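Local structure of methyl-coenzyme M reductase subunit beta (Methanosarcina barkeri, 1E6Y) at residues 38-49 with 169-177; 68-77 with 141-152. The protein forms, as beta subunit, part of methyl-coenzyme M reductase I, which uses coenzyme B and nickel cofactor F430 to release methane from methyl-coenzyme M in the last step of methanogenesis. One frame throughout, in Å; residues are numbered along the deposited sequence.

Contact 1 of 2, residues 38-49 with 169-177; sequences TKRSVAVNLAGI and GQVQGILSI
Ala43 and Gln172 are an antiparallel hydrogen-bonded pair, with Ala43 N 2.7 Å from Gln172 O and Gln172 N 2.9 Å from Ala43 O; Val44 and Val171 follow as a non-hydrogen-bonded pair, and Asn45 N bonds Gln170 O beyond them. Val44 and Val171 lie side by side on one face, their CG2 methyls 4.0 Å apart. Val171 holds CG1 anti to its backbone N (chi1 -175°), which brings this methyl against CG2 of Val42, so one beta-branched residue packs on two. Residues 171-172 form an outer strand, within this chain, of a four-stranded antiparallel sheet; strand 41-45 lies inside it, bonded on its other side to 107-111. Helix 125-141 packs on Val42, while the methyl of Ala43 packs against Leu411 and Val415 of helix 405-416. Asn45 N-caps helix 46-55: its OD1 accepts from Gly48 N, which stands above the carbonyl plane. Bent at chi2 (-65°), Gln170 curls against this first turn, CB sliding past Ile49 CG1 at 3.6 Å. Its OE1 sits 3.4 Å from Gly48 CA, where a beta carbon would run into that oxygen, which is consistent with a glycine here. A water donates to Gln170 OE1 and accepts from Asn45 ND2. Trimming Gln170 to an alanine would probably cost that water the oxygen it donates to and open a gap beside Gly48. At the far end, Thr38 sets CG2 crosswise against Ile174 CB and Leu175 CG, its OG1 being bonded to Ile34 O and Tyr214 OH, and a second water links Thr38 O, Ser41 O and Ile174 N.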
loop_
_atom_site.group_PDB
_atom_site.type_symbol
_atom_site.label_atom_id
_atom_site.label_comp_id
_atom_site.label_asym_id
_atom_site.label_seq_id
_atom_site.Cartn_x
_atom_site.Cartn_y
_atom_site.Cartn_z
ATOM N N THR E 38 -21.654 -2.713 -17.935
ATOM C CA THR E 38 -20.246 -2.874 -17.589
ATOM C C THR E 38 -20.091 -3.163 -16.098
ATOM O O THR E 38 -19.325 -4.043 -15.704
ATOM C CB THR E 38 -19.445 -1.608 -17.950
ATOM O OG1 THR E 38 -19.562 -1.362 -19.357
ATOM C CG2 THR E 38 -17.974 -1.779 -17.597
ATOM N N LYS E 39 -20.867 -2.462 -15.276
ATOM C CA LYS E 39 -20.824 -2.665 -13.834
ATOM C C LYS E 39 -21.349 -4.042 -13.430
ATOM O O LYS E 39 -20.751 -4.710 -12.587
ATOM C CB LYS E 39 -21.629 -1.580 -13.112
ATOM C CG LYS E 39 -20.994 -0.195 -13.161
ATOM C CD LYS E 39 -21.879 0.843 -12.488
ATOM C CE LYS E 39 -21.934 0.642 -10.982
ATOM N NZ LYS E 39 -22.723 1.716 -10.314
ATOM N N ARG E 40 -22.440 -4.485 -14.053
ATOM C CA ARG E 40 -23.153 -5.659 -13.533
ATOM C C ARG E 40 -22.725 -6.962 -14.159
ATOM O O ARG E 40 -23.229 -8.034 -13.784
ATOM C CB ARG E 40 -24.664 -5.442 -13.743
ATOM C CG ARG E 40 -25.117 -5.689 -15.177
ATOM C CD ARG E 40 -26.545 -5.188 -15.377
ATOM N NE ARG E 40 -27.080 -5.402 -16.706
ATOM C CZ ARG E 40 -27.882 -6.361 -17.153
ATOM N NH1 ARG E 40 -28.339 -7.324 -16.352
ATOM N NH2 ARG E 40 -28.272 -6.377 -18.432
ATOM N N SER E 41 -21.762 -6.922 -15.075
ATOM C CA SER E 41 -21.399 -8.119 -15.839
ATOM C C SER E 41 -19.978 -8.618 -15.595
ATOM O O SER E 41 -19.040 -7.829 -15.483
ATOM C CB SER E 41 -21.585 -7.871 -17.335
ATOM O OG SER E 41 -22.900 -7.437 -17.625
ATOM N N VAL E 42 -19.826 -9.940 -15.527
ATOM C CA VAL E 42 -18.511 -10.574 -15.495
ATOM C C VAL E 42 -18.449 -11.788 -16.418
ATOM O O VAL E 42 -19.476 -12.324 -16.831
ATOM C CB VAL E 42 -18.108 -11.033 -14.062
ATOM C CG1 VAL E 42 -18.014 -9.836 -13.132
ATOM C CG2 VAL E 42 -19.101 -12.071 -13.527
ATOM N N ALA E 43 -17.230 -12.178 -16.775
ATOM C CA ALA E 43 -16.981 -13.404 -17.520
ATOM C C ALA E 43 -16.415 -14.451 -16.572
ATOM O O ALA E 43 -15.646 -14.129 -15.665
ATOM C CB ALA E 43 -15.995 -13.138 -18.649
ATOM N N VAL E 44 -16.826 -15.698 -16.763
ATOM C CA VAL E 44 -16.276 -16.810 -15.994
ATOM C C VAL E 44 -15.704 -17.847 -16.950
ATOM O O VAL E 44 -16.350 -18.225 -17.926
ATOM C CB VAL E 44 -17.356 -17.474 -15.103
ATOM C CG1 VAL E 44 -16.778 -18.689 -14.387
ATOM C CG2 VAL E 44 -17.877 -16.473 -14.090
ATOM N N ASN E 45 -14.464 -18.247 -16.700
ATOM C CA ASN E 45 -13.789 -19.222 -17.542
ATOM C C ASN E 45 -14.036 -20.634 -17.006
ATOM O O ASN E 45 -13.335 -21.100 -16.105
ATOM C CB ASN E 45 -12.288 -18.915 -17.585
ATOM C CG ASN E 45 -11.553 -19.730 -18.632
ATOM O OD1 ASN E 45 -12.085 -20.698 -19.174
ATOM N ND2 ASN E 45 -10.311 -19.349 -18.909
ATOM N N LEU E 46 -15.043 -21.302 -17.560
ATOM C CA LEU E 46 -15.425 -22.643 -17.126
ATOM C C LEU E 46 -14.342 -23.668 -17.434
ATOM O O LEU E 46 -14.088 -24.572 -16.636
ATOM C CB LEU E 46 -16.731 -23.062 -17.801
ATOM C CG LEU E 46 -17.979 -22.244 -17.474
ATOM C CD1 LEU E 46 -19.184 -22.885 -18.146
ATOM C CD2 LEU E 46 -18.179 -22.174 -15.968
ATOM N N ALA E 47 -13.724 -23.538 -18.605
ATOM C CA ALA E 47 -12.593 -24.385 -18.969
ATOM C C ALA E 47 -11.455 -24.204 -17.965
ATOM O O ALA E 47 -10.847 -25.180 -17.522
ATOM C CB ALA E 47 -12.116 -24.052 -20.381
ATOM N N GLY E 48 -11.232 -22.958 -17.550
ATOM C CA GLY E 48 -10.204 -22.662 -16.567
ATOM C C GLY E 48 -10.475 -23.287 -15.213
ATOM O O GLY E 48 -9.567 -23.823 -14.581
ATOM N N ILE E 49 -11.725 -23.210 -14.760
ATOM C CA ILE E 49 -12.126 -23.838 -13.504
ATOM C C ILE E 49 -11.889 -25.345 -13.561
ATOM O O ILE E 49 -11.272 -25.912 -12.662
ATOM C CB ILE E 49 -13.620 -23.567 -13.184
ATOM C CG1 ILE E 49 -13.833 -22.080 -12.898
ATOM C CG2 ILE E 49 -14.063 -24.391 -11.981
ATOM C CD1 ILE E 49 -15.276 -21.665 -12.860
ATOM N N GLY E 169 -7.847 -16.772 -10.062
ATOM C CA GLY E 169 -9.212 -17.253 -10.164
ATOM C C GLY E 169 -9.667 -17.298 -11.613
ATOM O O GLY E 169 -8.851 -17.176 -12.528
ATOM N N GLN E 170 -10.969 -17.453 -11.827
ATOM C CA GLN E 170 -11.494 -17.619 -13.180
ATOM C C GLN E 170 -12.649 -16.669 -13.478
ATOM O O GLN E 170 -13.486 -16.947 -14.338
ATOM C CB GLN E 170 -11.942 -19.069 -13.398
ATOM C CG GLN E 170 -10.842 -20.106 -13.203
ATOM C CD GLN E 170 -9.724 -19.983 -14.222
ATOM O OE1 GLN E 170 -9.931 -19.497 -15.334
ATOM N NE2 GLN E 170 -8.535 -20.451 -13.855
ATOM N N VAL E 171 -12.689 -15.548 -12.763
ATOM C CA VAL E 171 -13.723 -14.537 -12.967
ATOM C C VAL E 171 -13.065 -13.202 -13.298
ATOM O O VAL E 171 -12.144 -12.771 -12.601
ATOM C CB VAL E 171 -14.605 -14.362 -11.700
ATOM C CG1 VAL E 171 -15.739 -13.387 -11.978
ATOM C CG2 VAL E 171 -15.160 -15.705 -11.252
ATOM N N GLN E 172 -13.476 -12.599 -14.411
ATOM C CA GLN E 172 -12.976 -11.283 -14.809
ATOM C C GLN E 172 -14.133 -10.422 -15.284
ATOM O O GLN E 172 -15.056 -10.917 -15.930
ATOM C CB GLN E 172 -11.989 -11.383 -15.974
ATOM C CG GLN E 172 -10.792 -12.287 -15.786
ATOM C CD GLN E 172 -9.949 -12.358 -17.052
ATOM O OE1 GLN E 172 -10.019 -11.469 -17.906
ATOM N NE2 GLN E 172 -9.188 -13.441 -17.202
ATOM N N GLY E 173 -13.981 -9.113 -15.126
ATOM C CA GLY E 173 -14.884 -8.181 -15.772
ATOM C C GLY E 173 -14.106 -7.182 -16.607
ATOM O O GLY E 173 -12.889 -7.302 -16.757
ATOM N N ILE E 174 -14.810 -6.198 -17.153
ATOM C CA ILE E 174 -14.180 -5.120 -17.907
ATOM C C ILE E 174 -13.429 -4.166 -16.974
ATOM O O ILE E 174 -12.379 -3.632 -17.335
ATOM C CB ILE E 174 -15.241 -4.340 -18.725
ATOM C CG1 ILE E 174 -15.863 -5.269 -19.771
ATOM C CG2 ILE E 174 -14.617 -3.131 -19.405
ATOM C CD1 ILE E 174 -17.071 -4.697 -20.459
ATOM N N LEU E 175 -13.934 -4.016 -15.751
ATOM C CA LEU E 175 -13.324 -3.131 -14.761
ATOM C C LEU E 175 -12.321 -3.887 -13.891
ATOM O O LEU E 175 -12.135 -5.095 -14.042
ATOM C CB LEU E 175 -14.407 -2.506 -13.876
ATOM C CG LEU E 175 -15.546 -1.783 -14.600
ATOM C CD1 LEU E 175 -16.655 -1.430 -13.620
ATOM C CD2 LEU E 175 -15.004 -0.535 -15.277
ATOM N N SER E 176 -11.651 -3.162 -13.002
ATOM C CA SER E 176 -10.700 -3.764 -12.073
ATOM C C SER E 176 -11.388 -3.950 -10.717
ATOM O O SER E 176 -12.566 -4.303 -10.664
ATOM C CB SER E 176 -9.473 -2.858 -11.939
ATOM O OG SER E 176 -8.413 -3.517 -11.271
ATOM N N ILE E 177 -10.635 -3.799 -9.631
ATOM C CA ILE E 177 -11.234 -3.662 -8.304
ATOM C C ILE E 177 -11.062 -2.219 -7.830
ATOM O O ILE E 177 -10.148 -1.522 -8.271
ATOM C CB ILE E 177 -10.598 -4.644 -7.274
ATOM C CG1 ILE E 177 -9.118 -4.319 -7.052
ATOM C CG2 ILE E 177 -10.766 -6.080 -7.752
ATOM C CD1 ILE E 177 -8.495 -5.080 -5.894
HETATM O O HOH W 1 -17.657 -5.947 -16.892
HETATM O O HOH W 2 -8.652 -17.484 -16.755
#

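Contact 2 of 2, residues 68-77 with 141-152; sequences RGLNYDIVGN and MFGTDPYDAPIV
Tyr72 and Phe142 mark the nearest backbone approach, CA to CA 6.7 Å, of a loop (68-77) and a helix-to-helix connection (141-152) that stay too far apart to pair as strands and meet through side chains. The two rings form an offset stack, planes 8° apart and centroids 4.7 Å apart. Sliding past each other in opposite directions, each lays its CB over the other's face, Phe142 CB being 3.4 Å from the Tyr72 centroid. Tyrosine suits this place because its ring stacks while its OH hydrogen-bonds Thr144 OG1 at 2.8 Å. Asn77 ND2 comes to the edge of the Phe142 ring while donating, in its amide plane, to Asp73 O. At the other end Arg68, bent at chi2 and chi3, folds its guanidinium over Ile151 CG1. Arg68 NH1 meets Asp148 OD1 at 3.0 Å in a nearly straight salt bridge, on the anti lone pair of that oxygen, and a water joins OD1 to NE. Between these ends, Leu70 CD1 packs against Val152 CG2 at 3.7 Å. The Schellman motif at Gly143 ends helix 125-141 and the chain leads on to helix 149-157; Ile138 of the former and Leu53 of helix 46-55 pack on Tyr72, and Ile81 of helix 78-89 on Ile74.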
loop_
_atom_site.group_PDB
_atom_site.type_symbol
_atom_site.label_atom_id
_atom_site.label_comp_id
_atom_site.label_asym_id
_atom_site.label_seq_id
_atom_site.Cartn_x
_atom_site.Cartn_y
_atom_site.Cartn_z
ATOM N N ARG E 68 -4.962 -33.008 -4.518
ATOM C CA ARG E 68 -6.309 -32.579 -4.142
ATOM C C ARG E 68 -7.171 -32.482 -5.403
ATOM O O ARG E 68 -8.085 -31.669 -5.501
ATOM C CB ARG E 68 -6.260 -31.267 -3.374
ATOM C CG ARG E 68 -5.409 -31.220 -2.111
ATOM C CD ARG E 68 -5.940 -32.202 -1.054
ATOM N NE ARG E 68 -7.349 -31.884 -0.813
ATOM C CZ ARG E 68 -7.808 -30.863 -0.114
ATOM N NH1 ARG E 68 -9.120 -30.666 0.011
ATOM N NH2 ARG E 68 -6.994 -30.000 0.494
ATOM N N GLY E 69 -6.802 -33.276 -6.406
ATOM C CA GLY E 69 -7.439 -33.196 -7.708
ATOM C C GLY E 69 -8.910 -33.562 -7.706
ATOM O O GLY E 69 -9.324 -34.517 -7.046
ATOM N N LEU E 70 -9.708 -32.752 -8.396
ATOM C CA LEU E 70 -11.126 -33.033 -8.591
ATOM C C LEU E 70 -11.438 -33.029 -10.083
ATOM O O LEU E 70 -11.141 -32.062 -10.785
ATOM C CB LEU E 70 -11.987 -31.985 -7.875
ATOM C CG LEU E 70 -11.866 -31.894 -6.349
ATOM C CD1 LEU E 70 -12.651 -30.696 -5.847
ATOM C CD2 LEU E 70 -12.375 -33.176 -5.702
ATOM N N ASN E 71 -11.977 -34.140 -10.574
ATOM C CA ASN E 71 -12.280 -34.286 -11.993
ATOM C C ASN E 71 -13.763 -34.067 -12.262
ATOM O O ASN E 71 -14.563 -35.003 -12.215
ATOM C CB ASN E 71 -11.850 -35.670 -12.485
ATOM C CG ASN E 71 -10.379 -35.931 -12.255
ATOM O OD1 ASN E 71 -9.532 -35.103 -12.593
ATOM N ND2 ASN E 71 -10.068 -37.052 -11.617
ATOM N N TYR E 72 -14.127 -32.801 -12.441
ATOM C CA TYR E 72 -15.504 -32.420 -12.731
ATOM C C TYR E 72 -15.594 -31.983 -14.185
ATOM O O TYR E 72 -14.752 -31.221 -14.665
ATOM C CB TYR E 72 -15.942 -31.259 -11.835
ATOM C CG TYR E 72 -15.925 -31.540 -10.347
ATOM C CD1 TYR E 72 -15.863 -32.847 -9.855
ATOM C CD2 TYR E 72 -16.018 -30.496 -9.428
ATOM C CE1 TYR E 72 -15.897 -33.103 -8.485
ATOM C CE2 TYR E 72 -16.059 -30.741 -8.062
ATOM C CZ TYR E 72 -16.000 -32.043 -7.597
ATOM O OH TYR E 72 -16.059 -32.275 -6.244
ATOM N N ASP E 73 -16.626 -32.449 -14.877
ATOM C CA ASP E 73 -16.847 -32.027 -16.252
ATOM C C ASP E 73 -17.645 -30.727 -16.279
ATOM O O ASP E 73 -18.859 -30.734 -16.482
ATOM C CB ASP E 73 -17.580 -33.122 -17.032
ATOM C CG ASP E 73 -17.598 -32.862 -18.531
ATOM O OD1 ASP E 73 -16.905 -31.934 -19.002
ATOM O OD2 ASP E 73 -18.313 -33.595 -19.243
ATOM N N ILE E 74 -16.952 -29.616 -16.055
ATOM C CA ILE E 74 -17.591 -28.305 -16.009
ATOM C C ILE E 74 -18.120 -27.910 -17.388
ATOM O O ILE E 74 -19.291 -27.562 -17.533
ATOM C CB ILE E 74 -16.603 -27.217 -15.521
ATOM C CG1 ILE E 74 -15.955 -27.643 -14.196
ATOM C CG2 ILE E 74 -17.325 -25.882 -15.375
ATOM C CD1 ILE E 74 -16.930 -27.829 -13.048
ATOM N N VAL E 75 -17.262 -28.015 -18.398
ATOM C CA VAL E 75 -17.606 -27.615 -19.758
ATOM C C VAL E 75 -18.725 -28.479 -20.349
ATOM O O VAL E 75 -19.639 -27.963 -20.994
ATOM C CB VAL E 75 -16.356 -27.670 -20.673
ATOM C CG1 VAL E 75 -16.738 -27.383 -22.123
ATOM C CG2 VAL E 75 -15.324 -26.655 -20.196
ATOM N N GLY E 76 -18.687 -29.778 -20.067
ATOM C CA GLY E 76 -19.705 -30.682 -20.576
ATOM C C GLY E 76 -21.070 -30.485 -19.944
ATOM O O GLY E 76 -22.075 -30.982 -20.454
ATOM N N ASN E 77 -21.107 -29.756 -18.833
ATOM C CA ASN E 77 -22.352 -29.462 -18.132
ATOM C C ASN E 77 -22.643 -27.963 -18.145
ATOM O O ASN E 77 -23.414 -27.468 -17.323
ATOM C CB ASN E 77 -22.272 -29.963 -16.686
ATOM C CG ASN E 77 -22.345 -31.474 -16.586
ATOM O OD1 ASN E 77 -23.427 -32.054 -16.633
ATOM N ND2 ASN E 77 -21.193 -32.119 -16.468
ATOM N N MET E 141 -23.680 -29.670 -7.971
ATOM C CA MET E 141 -23.777 -30.504 -9.167
ATOM C C MET E 141 -22.879 -31.731 -9.094
ATOM O O MET E 141 -23.243 -32.807 -9.573
ATOM C CB MET E 141 -23.420 -29.683 -10.409
ATOM C CG MET E 141 -23.539 -30.444 -11.716
ATOM S SD MET E 141 -23.338 -29.359 -13.132
ATOM C CE MET E 141 -24.942 -28.550 -13.159
ATOM N N PHE E 142 -21.719 -31.572 -8.469
ATOM C CA PHE E 142 -20.717 -32.628 -8.457
ATOM C C PHE E 142 -20.535 -33.244 -7.074
ATOM O O PHE E 142 -19.637 -34.060 -6.865
ATOM C CB PHE E 142 -19.392 -32.088 -8.995
ATOM C CG PHE E 142 -19.478 -31.597 -10.416
ATOM C CD1 PHE E 142 -19.672 -30.245 -10.686
ATOM C CD2 PHE E 142 -19.434 -32.496 -11.480
ATOM C CE1 PHE E 142 -19.830 -29.795 -11.995
ATOM C CE2 PHE E 142 -19.590 -32.057 -12.791
ATOM C CZ PHE E 142 -19.789 -30.702 -13.051
ATOM N N GLY E 143 -21.418 -32.872 -6.147
ATOM C CA GLY E 143 -21.484 -33.526 -4.849
ATOM C C GLY E 143 -20.207 -33.446 -4.034
ATOM O O GLY E 143 -19.813 -34.418 -3.389
ATOM N N THR E 144 -19.591 -32.269 -4.022
ATOM C CA THR E 144 -18.306 -32.076 -3.363
ATOM C C THR E 144 -18.403 -32.312 -1.856
ATOM O O THR E 144 -19.295 -31.783 -1.195
ATOM C CB THR E 144 -17.778 -30.653 -3.618
ATOM O OG1 THR E 144 -17.800 -30.383 -5.026
ATOM C CG2 THR E 144 -16.355 -30.504 -3.103
ATOM N N ASP E 145 -17.520 -33.164 -1.337
ATOM C CA ASP E 145 -17.401 -33.377 0.106
ATOM C C ASP E 145 -16.935 -32.084 0.766
ATOM O O ASP E 145 -16.116 -31.355 0.198
ATOM C CB ASP E 145 -16.391 -34.491 0.404
ATOM C CG ASP E 145 -16.831 -35.843 -0.129
ATOM O OD1 ASP E 145 -18.018 -36.199 0.037
ATOM O OD2 ASP E 145 -15.982 -36.560 -0.703
ATOM N N PRO E 146 -17.477 -31.763 1.956
ATOM C CA PRO E 146 -17.141 -30.513 2.651
ATOM C C PRO E 146 -15.638 -30.248 2.800
ATOM O O PRO E 146 -15.189 -29.110 2.644
ATOM C CB PRO E 146 -17.841 -30.664 4.000
ATOM C CG PRO E 146 -19.053 -31.481 3.673
ATOM C CD PRO E 146 -18.587 -32.471 2.624
ATOM N N TYR E 147 -14.852 -31.303 3.013
ATOM C CA TYR E 147 -13.403 -31.146 3.139
ATOM C C TYR E 147 -12.681 -30.899 1.813
ATOM O O TYR E 147 -11.472 -30.658 1.794
ATOM C CB TYR E 147 -12.792 -32.351 3.861
ATOM C CG TYR E 147 -12.651 -32.130 5.349
ATOM C CD1 TYR E 147 -11.741 -31.197 5.848
ATOM C CD2 TYR E 147 -13.533 -32.729 6.246
ATOM C CE1 TYR E 147 -11.726 -30.853 7.196
ATOM C CE2 TYR E 147 -13.528 -32.391 7.598
ATOM C CZ TYR E 147 -12.628 -31.447 8.064
ATOM O OH TYR E 147 -12.674 -31.050 9.380
ATOM N N ASP E 148 -13.436 -30.890 0.718
ATOM C CA ASP E 148 -12.904 -30.498 -0.584
ATOM C C ASP E 148 -13.458 -29.159 -1.053
ATOM O O ASP E 148 -13.069 -28.658 -2.108
ATOM C CB ASP E 148 -13.214 -31.565 -1.630
ATOM C CG ASP E 148 -12.320 -32.778 -1.509
ATOM O OD1 ASP E 148 -11.163 -32.635 -1.055
ATOM O OD2 ASP E 148 -12.774 -33.878 -1.884
ATOM N N ALA E 149 -14.344 -28.572 -0.252
ATOM C CA ALA E 149 -14.952 -27.282 -0.572
ATOM C C ALA E 149 -13.945 -26.156 -0.820
ATOM O O ALA E 149 -14.149 -25.340 -1.716
ATOM C CB ALA E 149 -15.939 -26.873 0.519
ATOM N N PRO E 150 -12.839 -26.109 -0.050
ATOM C CA PRO E 150 -11.837 -25.058 -0.276
ATOM C C PRO E 150 -11.222 -25.101 -1.671
ATOM O O PRO E 150 -10.879 -24.061 -2.238
ATOM C CB PRO E 150 -10.790 -25.328 0.804
ATOM C CG PRO E 150 -11.555 -25.988 1.890
ATOM C CD PRO E 150 -12.525 -26.880 1.168
ATOM N N ILE E 151 -11.077 -26.310 -2.211
ATOM C CA ILE E 151 -10.498 -26.516 -3.536
ATOM C C ILE E 151 -11.448 -26.026 -4.634
ATOM O O ILE E 151 -11.022 -25.352 -5.574
ATOM C CB ILE E 151 -10.160 -28.016 -3.771
ATOM C CG1 ILE E 151 -9.153 -28.504 -2.723
ATOM C CG2 ILE E 151 -9.603 -28.224 -5.175
ATOM C CD1 ILE E 151 -7.815 -27.784 -2.756
ATOM N N VAL E 152 -12.736 -26.332 -4.493
ATOM C CA VAL E 152 -13.739 -25.847 -5.439
ATOM C C VAL E 152 -13.822 -24.322 -5.388
ATOM O O VAL E 152 -13.810 -23.654 -6.424
ATOM C CB VAL E 152 -15.135 -26.446 -5.138
ATOM C CG1 VAL E 152 -16.194 -25.784 -6.012
ATOM C CG2 VAL E 152 -15.120 -27.945 -5.385
HETATM O O HOH W 3 -8.966 -34.027 -1.744
#

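Overall arrangement
Contact 2 is nested along the chain inside the loop that contact 1 closes, and all four segments belong to the N-terminal domain of the beta subunit family. The centres of the two contacts lie about 20 Å apart, yet they touch where helix 46-55 begins: Leu46 O is 3.7 Å from Ile74 CG2, and Ala47 CA is 3.8 Å from Val75 CG2. Helix 125-141 also serves both, for Ile138 packs on Ile49 of contact 1 and on Tyr72 of contact 2. The centre of contact 1 lies about 16 Å from the centre of the chain, that of contact 2 about 35 Å, where Pro146 meets Phe244 of the gamma subunit. Both are remote from the coenzyme pocket that includes Tyr364 and Gly366.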